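Local coordinates for protein 4-dehydrase (Streptomyces venezuelae, PDB 2PO3) that probably acts as a pyridoxal-phosphate-dependent aminotransferase in desosamine biosynthesis and is seen here with its TDP-sugar product held as an external aldimine, at residues 123-132 and 150-160; 3-11 and 385-393. All blocks are in the same frame, centred on the assembly; numbering follows the deposited sequence.

Contact 1: 123-132 and 150-160; sequences TGNLDPDQVA and RPCAADQLRKV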
ATOM      1  N   THR A 123      12.412  30.518   2.657  1.00 21.30           N
ATOM      2  CA  THR A 123      11.617  29.679   1.791  1.00 22.24           C
ATOM      3  C   THR A 123      10.884  28.573   2.527  1.00 26.87           C
ATOM      4  O   THR A 123       9.750  28.213   2.203  1.00 28.76           O
ATOM      5  CB  THR A 123      12.478  29.078   0.667  1.00 15.60           C
ATOM      6  OG1 THR A 123      13.333  28.076   1.208  1.00 23.11           O
ATOM      7  CG2 THR A 123      13.350  30.186   0.080  1.00 25.22           C
ATOM      8  N   GLY A 124      11.547  28.020   3.518  1.00 16.44           N
ATOM      9  CA  GLY A 124      10.966  26.946   4.283  1.00 13.99           C
ATOM     10  C   GLY A 124      11.455  25.614   3.773  1.00 18.73           C
ATOM     11  O   GLY A 124      11.102  24.576   4.365  1.00 22.94           O
ATOM     12  N   ASN A 125      12.248  25.683   2.681  1.00 20.58           N
ATOM     13  CA  ASN A 125      12.837  24.529   1.991  1.00 24.80           C
ATOM     14  C   ASN A 125      14.285  24.235   2.382  1.00 26.22           C
ATOM     15  O   ASN A 125      15.014  25.110   2.858  1.00 23.67           O
ATOM     16  CB  ASN A 125      12.717  24.663   0.457  1.00 12.21           C
ATOM     17  CG  ASN A 125      11.285  24.477   0.014  1.00 27.92           C
ATOM     18  OD1 ASN A 125      10.578  23.716   0.675  1.00 22.27           O
ATOM     19  ND2 ASN A 125      10.837  25.148  -1.057  1.00 17.65           N
ATOM     20  N   LEU A 126      14.703  22.979   2.162  1.00 19.47           N
ATOM     21  CA  LEU A 126      16.056  22.532   2.463  1.00 16.50           C
ATOM     22  C   LEU A 126      17.121  23.478   1.896  1.00 25.57           C
ATOM     23  O   LEU A 126      17.149  23.752   0.691  1.00 20.24           O
ATOM     24  CB  LEU A 126      16.266  21.138   1.843  1.00 16.37           C
ATOM     25  CG  LEU A 126      17.597  20.488   2.193  1.00 23.23           C
ATOM     26  CD1 LEU A 126      17.665  20.177   3.687  1.00 21.72           C
ATOM     27  CD2 LEU A 126      17.688  19.191   1.405  1.00 21.23           C
ATOM     28  N   ASP A 127      18.000  23.967   2.772  1.00 17.72           N
ATOM     29  CA  ASP A 127      19.078  24.895   2.401  1.00 21.36           C
ATOM     30  C   ASP A 127      20.287  24.181   1.781  1.00 23.47           C
ATOM     31  O   ASP A 127      21.012  23.451   2.458  1.00 21.42           O
ATOM     32  CB  ASP A 127      19.505  25.721   3.646  1.00 29.65           C
ATOM     33  CG  ASP A 127      20.452  26.860   3.361  1.00 35.45           C
ATOM     34  OD1 ASP A 127      20.866  27.131   2.250  1.00 26.49           O
ATOM     35  OD2 ASP A 127      20.759  27.557   4.426  1.00 30.70           O
ATOM     36  N   PRO A 128      20.522  24.368   0.477  1.00 22.97           N
ATOM     37  CA  PRO A 128      21.637  23.716  -0.183  1.00 25.22           C
ATOM     38  C   PRO A 128      22.958  24.036   0.493  1.00 25.31           C
ATOM     39  O   PRO A 128      23.863  23.217   0.511  1.00 27.03           O
ATOM     40  CB  PRO A 128      21.694  24.264  -1.603  1.00 27.07           C
ATOM     41  CG  PRO A 128      20.591  25.308  -1.740  1.00 22.36           C
ATOM     42  CD  PRO A 128      19.891  25.393  -0.398  1.00 23.35           C
ATOM     43  N   ASP A 129      23.051  25.226   1.067  1.00 26.69           N
ATOM     44  CA  ASP A 129      24.282  25.592   1.727  1.00 32.98           C
ATOM     45  C   ASP A 129      24.469  24.891   3.035  1.00 35.85           C
ATOM     46  O   ASP A 129      25.472  25.091   3.690  1.00 34.02           O
ATOM     47  CB  ASP A 129      24.513  27.107   1.874  1.00 32.08           C
ATOM     48  CG  ASP A 129      24.516  27.771   0.531  1.00 58.04           C
ATOM     49  OD1 ASP A 129      24.745  27.151  -0.498  1.00 56.58           O
ATOM     50  OD2 ASP A 129      24.136  29.033   0.567  1.00 74.85           O
ATOM     51  N   GLN A 130      23.515  24.087   3.434  1.00 23.69           N
ATOM     52  CA  GLN A 130      23.688  23.402   4.703  1.00 25.98           C
ATOM     53  C   GLN A 130      23.894  21.958   4.428  1.00 23.09           C
ATOM     54  O   GLN A 130      24.121  21.139   5.304  1.00 21.86           O
ATOM     55  CB  GLN A 130      22.386  23.463   5.528  1.00 32.11           C
ATOM     56  CG  GLN A 130      21.965  24.908   5.851  1.00 33.39           C
ATOM     57  CD  GLN A 130      22.987  25.483   6.805  1.00 36.25           C
ATOM     58  OE1 GLN A 130      23.230  24.899   7.878  1.00 44.49           O
ATOM     59  NE2 GLN A 130      23.636  26.568   6.373  1.00 63.79           N
ATOM     60  N   VAL A 131      23.778  21.654   3.168  1.00 30.09           N
ATOM     61  CA  VAL A 131      23.892  20.273   2.824  1.00 27.89           C
ATOM     62  C   VAL A 131      25.289  19.712   2.952  1.00 38.35           C
ATOM     63  O   VAL A 131      25.533  18.767   3.705  1.00 34.79           O
ATOM     64  CB  VAL A 131      23.240  20.011   1.468  1.00 24.41           C
ATOM     65  CG1 VAL A 131      23.576  18.612   1.013  1.00 28.34           C
ATOM     66  CG2 VAL A 131      21.719  20.120   1.530  1.00 20.65           C
ATOM     67  N   ALA A 132      26.208  20.292   2.195  1.00 36.70           N
ATOM     68  CA  ALA A 132      27.578  19.806   2.219  1.00 31.50           C
ATOM     69  C   ALA A 132      28.081  19.432   3.597  1.00 35.48           C
ATOM     70  O   ALA A 132      28.696  18.401   3.800  1.00 35.91           O
ATOM     71  CB  ALA A 132      28.518  20.788   1.570  1.00 36.47           C
ATOM     72  N   ARG A 150       5.927  24.649  -2.574  1.00 20.47           N
ATOM     73  CA  ARG A 150       6.972  25.522  -3.091  1.00 18.08           C
ATOM     74  C   ARG A 150       8.180  24.711  -3.507  1.00 26.14           C
ATOM     75  O   ARG A 150       8.778  23.939  -2.741  1.00 26.24           O
ATOM     76  CB  ARG A 150       7.396  26.675  -2.177  1.00 17.00           C
ATOM     77  CG  ARG A 150       6.276  27.186  -1.284  1.00 21.18           C
ATOM     78  CD  ARG A 150       6.816  27.760   0.025  1.00 21.70           C
ATOM     79  NE  ARG A 150       5.858  28.707   0.576  1.00 19.74           N
ATOM     80  CZ  ARG A 150       6.190  29.646   1.448  1.00 30.31           C
ATOM     81  NH1 ARG A 150       7.433  29.770   1.881  1.00 11.94           N
ATOM     82  NH2 ARG A 150       5.264  30.485   1.897  1.00 23.96           N
ATOM     83  N   PRO A 151       8.578  24.897  -4.753  1.00 20.88           N
ATOM     84  CA  PRO A 151       9.726  24.115  -5.153  1.00 18.60           C
ATOM     85  C   PRO A 151      11.007  24.492  -4.468  1.00 19.99           C
ATOM     86  O   PRO A 151      11.266  25.649  -4.186  1.00 24.84           O
ATOM     87  CB  PRO A 151       9.832  24.236  -6.669  1.00 19.74           C
ATOM     88  CG  PRO A 151       8.467  24.723  -7.128  1.00 25.34           C
ATOM     89  CD  PRO A 151       7.888  25.490  -5.935  1.00 22.19           C
ATOM     90  N   CYS A 152      11.819  23.504  -4.194  1.00 19.80           N
ATOM     91  CA  CYS A 152      13.162  23.677  -3.619  1.00 29.30           C
ATOM     92  C   CYS A 152      14.090  24.359  -4.625  1.00 31.89           C
ATOM     93  O   CYS A 152      13.712  24.531  -5.792  1.00 21.68           O
ATOM     94  CB  CYS A 152      13.787  22.312  -3.326  1.00 22.61           C
ATOM     95  SG  CYS A 152      12.956  21.397  -1.979  1.00 22.08           S
ATOM     96  N   ALA A 153      15.295  24.720  -4.125  1.00 24.07           N
ATOM     97  CA  ALA A 153      16.401  25.335  -4.950  1.00 28.20           C
ATOM     98  C   ALA A 153      17.158  24.169  -5.577  1.00 23.43           C
ATOM     99  O   ALA A 153      18.319  23.868  -5.222  1.00 24.07           O
ATOM    100  CB  ALA A 153      17.353  26.133  -4.058  1.00 28.98           C
ATOM    101  N   ALA A 154      16.483  23.517  -6.508  1.00 27.65           N
ATOM    102  CA  ALA A 154      17.021  22.294  -7.092  1.00 32.09           C
ATOM    103  C   ALA A 154      18.368  22.514  -7.757  1.00 33.23           C
ATOM    104  O   ALA A 154      19.323  21.781  -7.415  1.00 38.97           O
ATOM    105  CB  ALA A 154      16.009  21.630  -8.042  1.00 30.03           C
ATOM    106  N   ASP A 155      18.521  23.530  -8.564  1.00 35.38           N
ATOM    107  CA  ASP A 155      19.773  23.861  -9.212  1.00 34.77           C
ATOM    108  C   ASP A 155      20.899  23.934  -8.202  1.00 34.02           C
ATOM    109  O   ASP A 155      21.936  23.291  -8.362  1.00 33.20           O
ATOM    110  CB  ASP A 155      19.599  25.140 -10.064  1.00 40.57           C
ATOM    111  CG  ASP A 155      18.680  24.960 -11.273  1.00 48.81           C
ATOM    112  OD1 ASP A 155      18.112  25.892 -11.822  1.00 40.07           O
ATOM    113  OD2 ASP A 155      18.564  23.715 -11.707  1.00 51.45           O
ATOM    114  N   GLN A 156      20.683  24.711  -7.143  1.00 25.21           N
ATOM    115  CA  GLN A 156      21.713  24.802  -6.132  1.00 24.68           C
ATOM    116  C   GLN A 156      21.923  23.469  -5.420  1.00 30.00           C
ATOM    117  O   GLN A 156      23.056  23.032  -5.136  1.00 23.92           O
ATOM    118  CB  GLN A 156      21.352  25.880  -5.127  1.00 29.12           C
ATOM    119  CG  GLN A 156      21.225  27.274  -5.769  1.00 31.46           C
ATOM    120  CD  GLN A 156      20.615  28.273  -4.796  1.00 78.19           C
ATOM    121  OE1 GLN A 156      19.548  28.849  -5.081  1.00 59.64           O
ATOM    122  NE2 GLN A 156      21.267  28.460  -3.639  1.00 44.96           N
ATOM    123  N   LEU A 157      20.795  22.803  -5.147  1.00 21.56           N
ATOM    124  CA  LEU A 157      20.844  21.515  -4.476  1.00 21.66           C
ATOM    125  C   LEU A 157      21.547  20.506  -5.340  1.00 29.05           C
ATOM    126  O   LEU A 157      22.359  19.702  -4.903  1.00 27.64           O
ATOM    127  CB  LEU A 157      19.416  21.039  -4.198  1.00 20.25           C
ATOM    128  CG  LEU A 157      18.881  21.634  -2.908  1.00 20.93           C
ATOM    129  CD1 LEU A 157      17.407  21.310  -2.736  1.00 18.86           C
ATOM    130  CD2 LEU A 157      19.708  21.112  -1.737  1.00  9.98           C
ATOM    131  N   ARG A 158      21.202  20.559  -6.609  1.00 25.26           N
ATOM    132  CA  ARG A 158      21.795  19.690  -7.580  1.00 24.99           C
ATOM    133  C   ARG A 158      23.310  19.951  -7.559  1.00 38.68           C
ATOM    134  O   ARG A 158      24.154  19.049  -7.524  1.00 32.30           O
ATOM    135  CB  ARG A 158      21.185  20.135  -8.904  1.00 27.11           C
ATOM    136  CG  ARG A 158      21.831  19.531 -10.140  1.00 23.75           C
ATOM    137  CD  ARG A 158      21.409  18.104 -10.304  1.00 44.78           C
ATOM    138  NE  ARG A 158      20.236  17.918 -11.149  1.00 71.42           N
ATOM    139  CZ  ARG A 158      19.806  16.669 -11.324  1.00 99.55           C
ATOM    140  NH1 ARG A 158      20.443  15.648 -10.727  1.00 35.63           N
ATOM    141  NH2 ARG A 158      18.730  16.445 -12.089  1.00 81.07           N
ATOM    142  N   LYS A 159      23.675  21.233  -7.554  1.00 39.24           N
ATOM    143  CA  LYS A 159      25.089  21.571  -7.524  1.00 41.25           C
ATOM    144  C   LYS A 159      25.830  20.914  -6.370  1.00 33.92           C
ATOM    145  O   LYS A 159      26.910  20.364  -6.497  1.00 34.62           O
ATOM    146  CB  LYS A 159      25.391  23.065  -7.638  1.00 37.76           C
ATOM    147  CG  LYS A 159      26.890  23.310  -7.648  1.00 88.11           C
ATOM    148  CD  LYS A 159      27.290  24.775  -7.555  1.00 96.05           C
ATOM    149  CE  LYS A 159      27.344  25.282  -6.123  1.00100.00           C
ATOM    150  NZ  LYS A 159      27.781  26.691  -6.009  1.00100.00           N
ATOM    151  N   VAL A 160      25.261  20.953  -5.191  1.00 34.09           N
ATOM    152  CA  VAL A 160      25.957  20.317  -4.089  1.00 27.67           C
ATOM    153  C   VAL A 160      26.007  18.811  -4.284  1.00 36.03           C
ATOM    154  O   VAL A 160      27.034  18.160  -4.102  1.00 38.76           O
ATOM    155  CB  VAL A 160      25.278  20.653  -2.757  1.00 28.71           C
ATOM    156  CG1 VAL A 160      25.991  19.951  -1.598  1.00 27.94           C
ATOM    157  CG2 VAL A 160      25.213  22.163  -2.525  1.00 27.23           C
TER
HETATM  158  O   HOH W   1      15.547  24.446  -1.474  1.00 19.25           O
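Pro128 and Leu157 bring the two backbones closest, CA to CA 4.9 Å, and the segments run on side by side in the same sense, with Asn125 beside Cys152 and Ala132 beside Val160. At the loop end two bonds cross in opposite directions. Arg150 NH1 donates to Thr123 O at 2.8 Å, from above the carbonyl plane and with a bent N-H...O angle of 140°. Asn125 ND2 returns a bond to Arg150 O at 2.9 Å, while its OD1 accepts from Leu147 N, so both ends of the amide grip the loop after strand 139-145. CG beside the backbone N (chi1 -72°) turns this amide so that Cys152 SG sits over one face, 4.0 Å from Asn125 CG. Thr123 OG1 accepts from Asn125 N in an ST turn. Helix 154-163 is the crossover helix of a right-handed beta-alpha-beta unit joining the parallel neighbours 139-145 and 167-171, in the mixed seven-stranded sheet of a fold-type I PLP enzyme. A water links Leu126 O to Ala153 N just before that helix, which meets the short, weakly bonded helical turn about 128-131 through apolar groups. The Pro128 ring puts CG on Gln156 CB (3.5 Å) and CB on Leu157 CD2 (3.7 Å). Val131 splits its methyls, CG2 going to Leu157 CD2 and CG1 to Val160 CG1 at 3.8 Å.

Contact 2: 3-11 and 385-393; sequences SALSDLAFF and RGRELTARH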
ATOM      1  N   SER A   3     -16.327  40.410  28.357  1.00 83.87           N
ATOM      2  CA  SER A   3     -15.291  39.781  27.559  1.00 80.94           C
ATOM      3  C   SER A   3     -15.894  38.978  26.421  1.00 81.08           C
ATOM      4  O   SER A   3     -16.767  38.128  26.610  1.00 79.28           O
ATOM      5  CB  SER A   3     -14.364  38.909  28.408  1.00 83.99           C
ATOM      6  OG  SER A   3     -13.015  39.323  28.288  1.00 87.59           O
ATOM      7  N   ALA A   4     -15.407  39.251  25.218  1.00 74.94           N
ATOM      8  CA  ALA A   4     -15.885  38.526  24.069  1.00 69.78           C
ATOM      9  C   ALA A   4     -15.280  37.128  24.188  1.00 60.94           C
ATOM     10  O   ALA A   4     -15.611  36.202  23.441  1.00 58.11           O
ATOM     11  CB  ALA A   4     -15.448  39.224  22.784  1.00 67.94           C
ATOM     12  N   LEU A   5     -14.376  36.989  25.170  1.00 43.83           N
ATOM     13  CA  LEU A   5     -13.693  35.727  25.407  1.00 43.51           C
ATOM     14  C   LEU A   5     -14.593  34.687  26.019  1.00 48.45           C
ATOM     15  O   LEU A   5     -14.405  33.483  25.838  1.00 46.16           O
ATOM     16  CB  LEU A   5     -12.426  35.829  26.300  1.00 41.35           C
ATOM     17  CG  LEU A   5     -11.411  36.928  25.983  1.00 43.53           C
ATOM     18  CD1 LEU A   5     -10.041  36.498  26.495  1.00 40.86           C
ATOM     19  CD2 LEU A   5     -11.345  37.290  24.499  1.00 45.77           C
ATOM     20  N   SER A   6     -15.557  35.167  26.785  1.00 47.21           N
ATOM     21  CA  SER A   6     -16.457  34.243  27.446  1.00 47.47           C
ATOM     22  C   SER A   6     -17.480  33.638  26.525  1.00 44.92           C
ATOM     23  O   SER A   6     -18.018  32.562  26.796  1.00 54.47           O
ATOM     24  CB  SER A   6     -17.029  34.814  28.715  1.00 56.34           C
ATOM     25  OG  SER A   6     -16.225  35.928  29.052  1.00 82.72           O
ATOM     26  N   ASP A   7     -17.740  34.322  25.423  1.00 34.03           N
ATOM     27  CA  ASP A   7     -18.676  33.743  24.496  1.00 44.26           C
ATOM     28  C   ASP A   7     -17.952  32.616  23.778  1.00 43.33           C
ATOM     29  O   ASP A   7     -18.580  31.855  23.025  1.00 41.99           O
ATOM     30  CB  ASP A   7     -19.213  34.767  23.490  1.00 53.87           C
ATOM     31  CG  ASP A   7     -19.610  36.032  24.184  1.00 88.98           C
ATOM     32  OD1 ASP A   7     -19.770  36.104  25.391  1.00 97.14           O
ATOM     33  OD2 ASP A   7     -19.718  37.049  23.359  1.00 94.01           O
ATOM     34  N   LEU A   8     -16.628  32.548  24.045  1.00 35.04           N
ATOM     35  CA  LEU A   8     -15.766  31.526  23.472  1.00 30.87           C
ATOM     36  C   LEU A   8     -16.115  30.187  24.060  1.00 35.23           C
ATOM     37  O   LEU A   8     -16.042  30.016  25.276  1.00 38.27           O
ATOM     38  CB  LEU A   8     -14.244  31.715  23.673  1.00 28.29           C
ATOM     39  CG  LEU A   8     -13.630  32.933  22.974  1.00 39.02           C
ATOM     40  CD1 LEU A   8     -12.134  32.969  23.209  1.00 31.68           C
ATOM     41  CD2 LEU A   8     -13.888  32.944  21.479  1.00 30.69           C
ATOM     42  N   ALA A   9     -16.477  29.265  23.166  1.00 33.45           N
ATOM     43  CA  ALA A   9     -16.827  27.909  23.520  1.00 35.87           C
ATOM     44  C   ALA A   9     -15.664  27.333  24.295  1.00 37.47           C
ATOM     45  O   ALA A   9     -15.799  26.451  25.154  1.00 44.59           O
ATOM     46  CB  ALA A   9     -17.081  27.088  22.260  1.00 38.78           C
ATOM     47  N   PHE A  10     -14.496  27.860  23.947  1.00 31.17           N
ATOM     48  CA  PHE A  10     -13.288  27.418  24.592  1.00 33.93           C
ATOM     49  C   PHE A  10     -13.357  27.745  26.086  1.00 37.74           C
ATOM     50  O   PHE A  10     -12.882  27.002  26.945  1.00 29.35           O
ATOM     51  CB  PHE A  10     -12.088  28.096  23.928  1.00 33.18           C
ATOM     52  CG  PHE A  10     -10.811  27.661  24.562  1.00 35.13           C
ATOM     53  CD1 PHE A  10     -10.187  26.459  24.212  1.00 40.77           C
ATOM     54  CD2 PHE A  10     -10.222  28.461  25.540  1.00 35.83           C
ATOM     55  CE1 PHE A  10      -8.988  26.062  24.810  1.00 38.74           C
ATOM     56  CE2 PHE A  10      -9.031  28.069  26.156  1.00 38.62           C
ATOM     57  CZ  PHE A  10      -8.406  26.876  25.784  1.00 33.09           C
ATOM     58  N   PHE A  11     -13.977  28.890  26.370  1.00 30.96           N
ATOM     59  CA  PHE A  11     -14.135  29.379  27.714  1.00 25.45           C
ATOM     60  C   PHE A  11     -15.442  28.947  28.331  1.00 44.35           C
ATOM     61  O   PHE A  11     -15.860  29.459  29.369  1.00 45.83           O
ATOM     62  CB  PHE A  11     -13.945  30.885  27.758  1.00 25.81           C
ATOM     63  CG  PHE A  11     -12.461  31.149  27.625  1.00 31.44           C
ATOM     64  CD1 PHE A  11     -11.957  31.911  26.567  1.00 36.02           C
ATOM     65  CD2 PHE A  11     -11.565  30.603  28.549  1.00 31.43           C
ATOM     66  CE1 PHE A  11     -10.586  32.156  26.439  1.00 37.84           C
ATOM     67  CE2 PHE A  11     -10.193  30.843  28.432  1.00 37.77           C
ATOM     68  CZ  PHE A  11      -9.702  31.619  27.377  1.00 28.97           C
ATOM     69  N   ARG A 385      -6.259  39.840  21.135  1.00 27.68           N
ATOM     70  CA  ARG A 385      -6.537  39.691  22.555  1.00 28.46           C
ATOM     71  C   ARG A 385      -5.788  38.548  23.206  1.00 30.32           C
ATOM     72  O   ARG A 385      -6.183  38.132  24.302  1.00 25.61           O
ATOM     73  CB  ARG A 385      -8.028  39.540  22.842  1.00 34.95           C
ATOM     74  CG  ARG A 385      -8.913  40.525  22.062  1.00 53.06           C
ATOM     75  CD  ARG A 385      -9.359  41.769  22.835  1.00 56.51           C
ATOM     76  NE  ARG A 385      -9.907  41.533  24.179  1.00 77.65           N
ATOM     77  CZ  ARG A 385     -11.195  41.635  24.517  1.00 91.46           C
ATOM     78  NH1 ARG A 385     -12.150  41.953  23.630  1.00 99.59           N
ATOM     79  NH2 ARG A 385     -11.545  41.404  25.792  1.00 29.30           N
ATOM     80  N   GLY A 386      -4.731  38.093  22.508  1.00 24.69           N
ATOM     81  CA  GLY A 386      -3.851  36.989  22.872  1.00 31.28           C
ATOM     82  C   GLY A 386      -3.449  36.902  24.331  1.00 26.53           C
ATOM     83  O   GLY A 386      -3.700  35.899  25.007  1.00 26.70           O
ATOM     84  N   ARG A 387      -2.834  38.002  24.753  1.00 24.68           N
ATOM     85  CA  ARG A 387      -2.326  38.266  26.092  1.00 25.97           C
ATOM     86  C   ARG A 387      -3.393  37.987  27.159  1.00 29.14           C
ATOM     87  O   ARG A 387      -3.163  37.276  28.151  1.00 26.14           O
ATOM     88  CB  ARG A 387      -1.788  39.706  26.177  1.00 27.45           C
ATOM     89  CG  ARG A 387      -0.427  39.867  25.502  1.00 18.24           C
ATOM     90  CD  ARG A 387       0.098  41.302  25.337  1.00 26.94           C
ATOM     91  NE  ARG A 387       0.833  41.497  24.075  1.00 25.19           N
ATOM     92  CZ  ARG A 387       2.072  41.025  23.834  1.00 23.21           C
ATOM     93  NH1 ARG A 387       2.774  40.344  24.741  1.00 35.79           N
ATOM     94  NH2 ARG A 387       2.642  41.261  22.648  1.00 45.06           N
ATOM     95  N   GLU A 388      -4.584  38.538  26.954  1.00 28.06           N
ATOM     96  CA  GLU A 388      -5.649  38.307  27.907  1.00 25.76           C
ATOM     97  C   GLU A 388      -6.177  36.874  27.806  1.00 29.75           C
ATOM     98  O   GLU A 388      -6.510  36.228  28.799  1.00 27.78           O
ATOM     99  CB  GLU A 388      -6.719  39.405  27.769  1.00 29.79           C
ATOM    100  CG  GLU A 388      -8.031  39.161  28.546  1.00 35.43           C
ATOM    101  CD  GLU A 388      -9.146  40.067  28.092  1.00 49.61           C
ATOM    102  OE1 GLU A 388      -8.954  41.161  27.601  1.00 44.67           O
ATOM    103  OE2 GLU A 388     -10.338  39.579  28.312  1.00 52.36           O
ATOM    104  N   LEU A 389      -6.233  36.376  26.572  1.00 24.07           N
ATOM    105  CA  LEU A 389      -6.703  35.031  26.307  1.00 22.11           C
ATOM    106  C   LEU A 389      -5.776  34.012  26.934  1.00 26.23           C
ATOM    107  O   LEU A 389      -6.182  33.030  27.555  1.00 25.06           O
ATOM    108  CB  LEU A 389      -6.782  34.834  24.793  1.00 27.11           C
ATOM    109  CG  LEU A 389      -7.897  33.900  24.364  1.00 32.44           C
ATOM    110  CD1 LEU A 389      -7.901  33.781  22.838  1.00 28.28           C
ATOM    111  CD2 LEU A 389      -7.683  32.552  25.032  1.00 22.11           C
ATOM    112  N   THR A 390      -4.488  34.252  26.755  1.00 23.12           N
ATOM    113  CA  THR A 390      -3.513  33.367  27.350  1.00 24.48           C
ATOM    114  C   THR A 390      -3.675  33.454  28.894  1.00 33.29           C
ATOM    115  O   THR A 390      -3.778  32.471  29.621  1.00 32.01           O
ATOM    116  CB  THR A 390      -2.093  33.794  26.906  1.00 28.11           C
ATOM    117  OG1 THR A 390      -1.854  33.627  25.520  1.00 31.14           O
ATOM    118  CG2 THR A 390      -0.977  33.164  27.734  1.00 28.02           C
ATOM    119  N   ALA A 391      -3.731  34.672  29.409  1.00 32.60           N
ATOM    120  CA  ALA A 391      -3.865  34.934  30.838  1.00 28.90           C
ATOM    121  C   ALA A 391      -5.020  34.201  31.445  1.00 30.01           C
ATOM    122  O   ALA A 391      -4.869  33.479  32.415  1.00 35.70           O
ATOM    123  CB  ALA A 391      -3.912  36.434  31.130  1.00 28.81           C
ATOM    124  N   ARG A 392      -6.169  34.401  30.848  1.00 30.43           N
ATOM    125  CA  ARG A 392      -7.391  33.753  31.292  1.00 32.45           C
ATOM    126  C   ARG A 392      -7.267  32.232  31.191  1.00 38.95           C
ATOM    127  O   ARG A 392      -7.800  31.446  31.976  1.00 34.30           O
ATOM    128  CB  ARG A 392      -8.558  34.276  30.456  1.00 27.71           C
ATOM    129  CG  ARG A 392      -9.797  33.409  30.550  1.00 45.71           C
ATOM    130  CD  ARG A 392     -11.065  34.236  30.424  1.00 43.87           C
ATOM    131  NE  ARG A 392     -12.327  33.511  30.594  1.00 59.71           N
ATOM    132  CZ  ARG A 392     -13.486  33.990  30.135  1.00 55.21           C
ATOM    133  NH1 ARG A 392     -13.559  35.165  29.497  1.00 58.93           N
ATOM    134  NH2 ARG A 392     -14.599  33.281  30.306  1.00 72.04           N
ATOM    135  N   HIS A 393      -6.531  31.790  30.197  1.00 32.79           N
ATOM    136  CA  HIS A 393      -6.377  30.377  30.074  1.00 33.71           C
ATOM    137  C   HIS A 393      -5.485  29.878  31.206  1.00 41.86           C
ATOM    138  O   HIS A 393      -5.736  28.851  31.841  1.00 36.16           O
ATOM    139  CB  HIS A 393      -5.723  30.057  28.717  1.00 32.70           C
ATOM    140  CG  HIS A 393      -5.376  28.590  28.572  1.00 39.59           C
ATOM    141  ND1 HIS A 393      -6.319  27.576  28.739  1.00 38.13           N
ATOM    142  CD2 HIS A 393      -4.197  27.989  28.214  1.00 39.16           C
ATOM    143  CE1 HIS A 393      -5.704  26.407  28.566  1.00 31.78           C
ATOM    144  NE2 HIS A 393      -4.434  26.632  28.215  1.00 35.89           N
TER
HETATM  145  O   HOH W   2     -11.542  37.865  29.818  1.00 39.03           O
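Arg392 crosses one face of the Phe11 ring obliquely and buries more area than any other residue of the contact. Its CG, anti to the backbone N (chi1 164°), carries the chain there: CD makes a CH-pi contact over the ring, 4.1 Å from the centroid, and the guanidinium stacks off-centre in a cation-pi pair, the planes 28° apart. The opposite face of Phe11 takes Phe10 CD2 over its centre. Among polar contacts, Arg392 NH1 donates to Ser6 OG at 2.8 Å, nearly in the guanidinium plane and fairly straight (162°). A leucine in place of Arg392 would probably leave Ser6 OG without this donor and strip the charged layer from Phe11. Arg385 NH2 forms a salt bridge with Glu388 OE1 one turn along the helix, and Leu5 CD2 lies over a face of that guanidinium. The apolar contacts centre on Leu389: CD2 meets the edge of Phe11 tightly, 3.2 Å from CZ, and CG lies 4.0 Å from Leu5 CD1. Phe10 and His393 meet obliquely, and both rest on Leu314 of helix 312-321; Leu389 touches Ile310 in the loop before it, so the N-terminal segment packs against helix 369-394 with helix 312-321 alongside.

The two contacts lie far apart, centres about 42 Å and nearest atoms about 24 Å from each other. Contact 2 closes the long loop: it ties the first modelled residues to the last helix, 369-394, and contact 1 is nested within it along the sequence. They have no helix or strand in common. Contact 1 belongs to the seven-stranded sheet region, packing the connection that leads into strand 139-145 against the one that leaves it; its Asn125 side chain is about 10 Å from a bound aldimine, but the contact is structural packing away from the active site. Contact 2 sits at the periphery, its centre about 33 Å from that of the chain, where the chain's beginning and end meet.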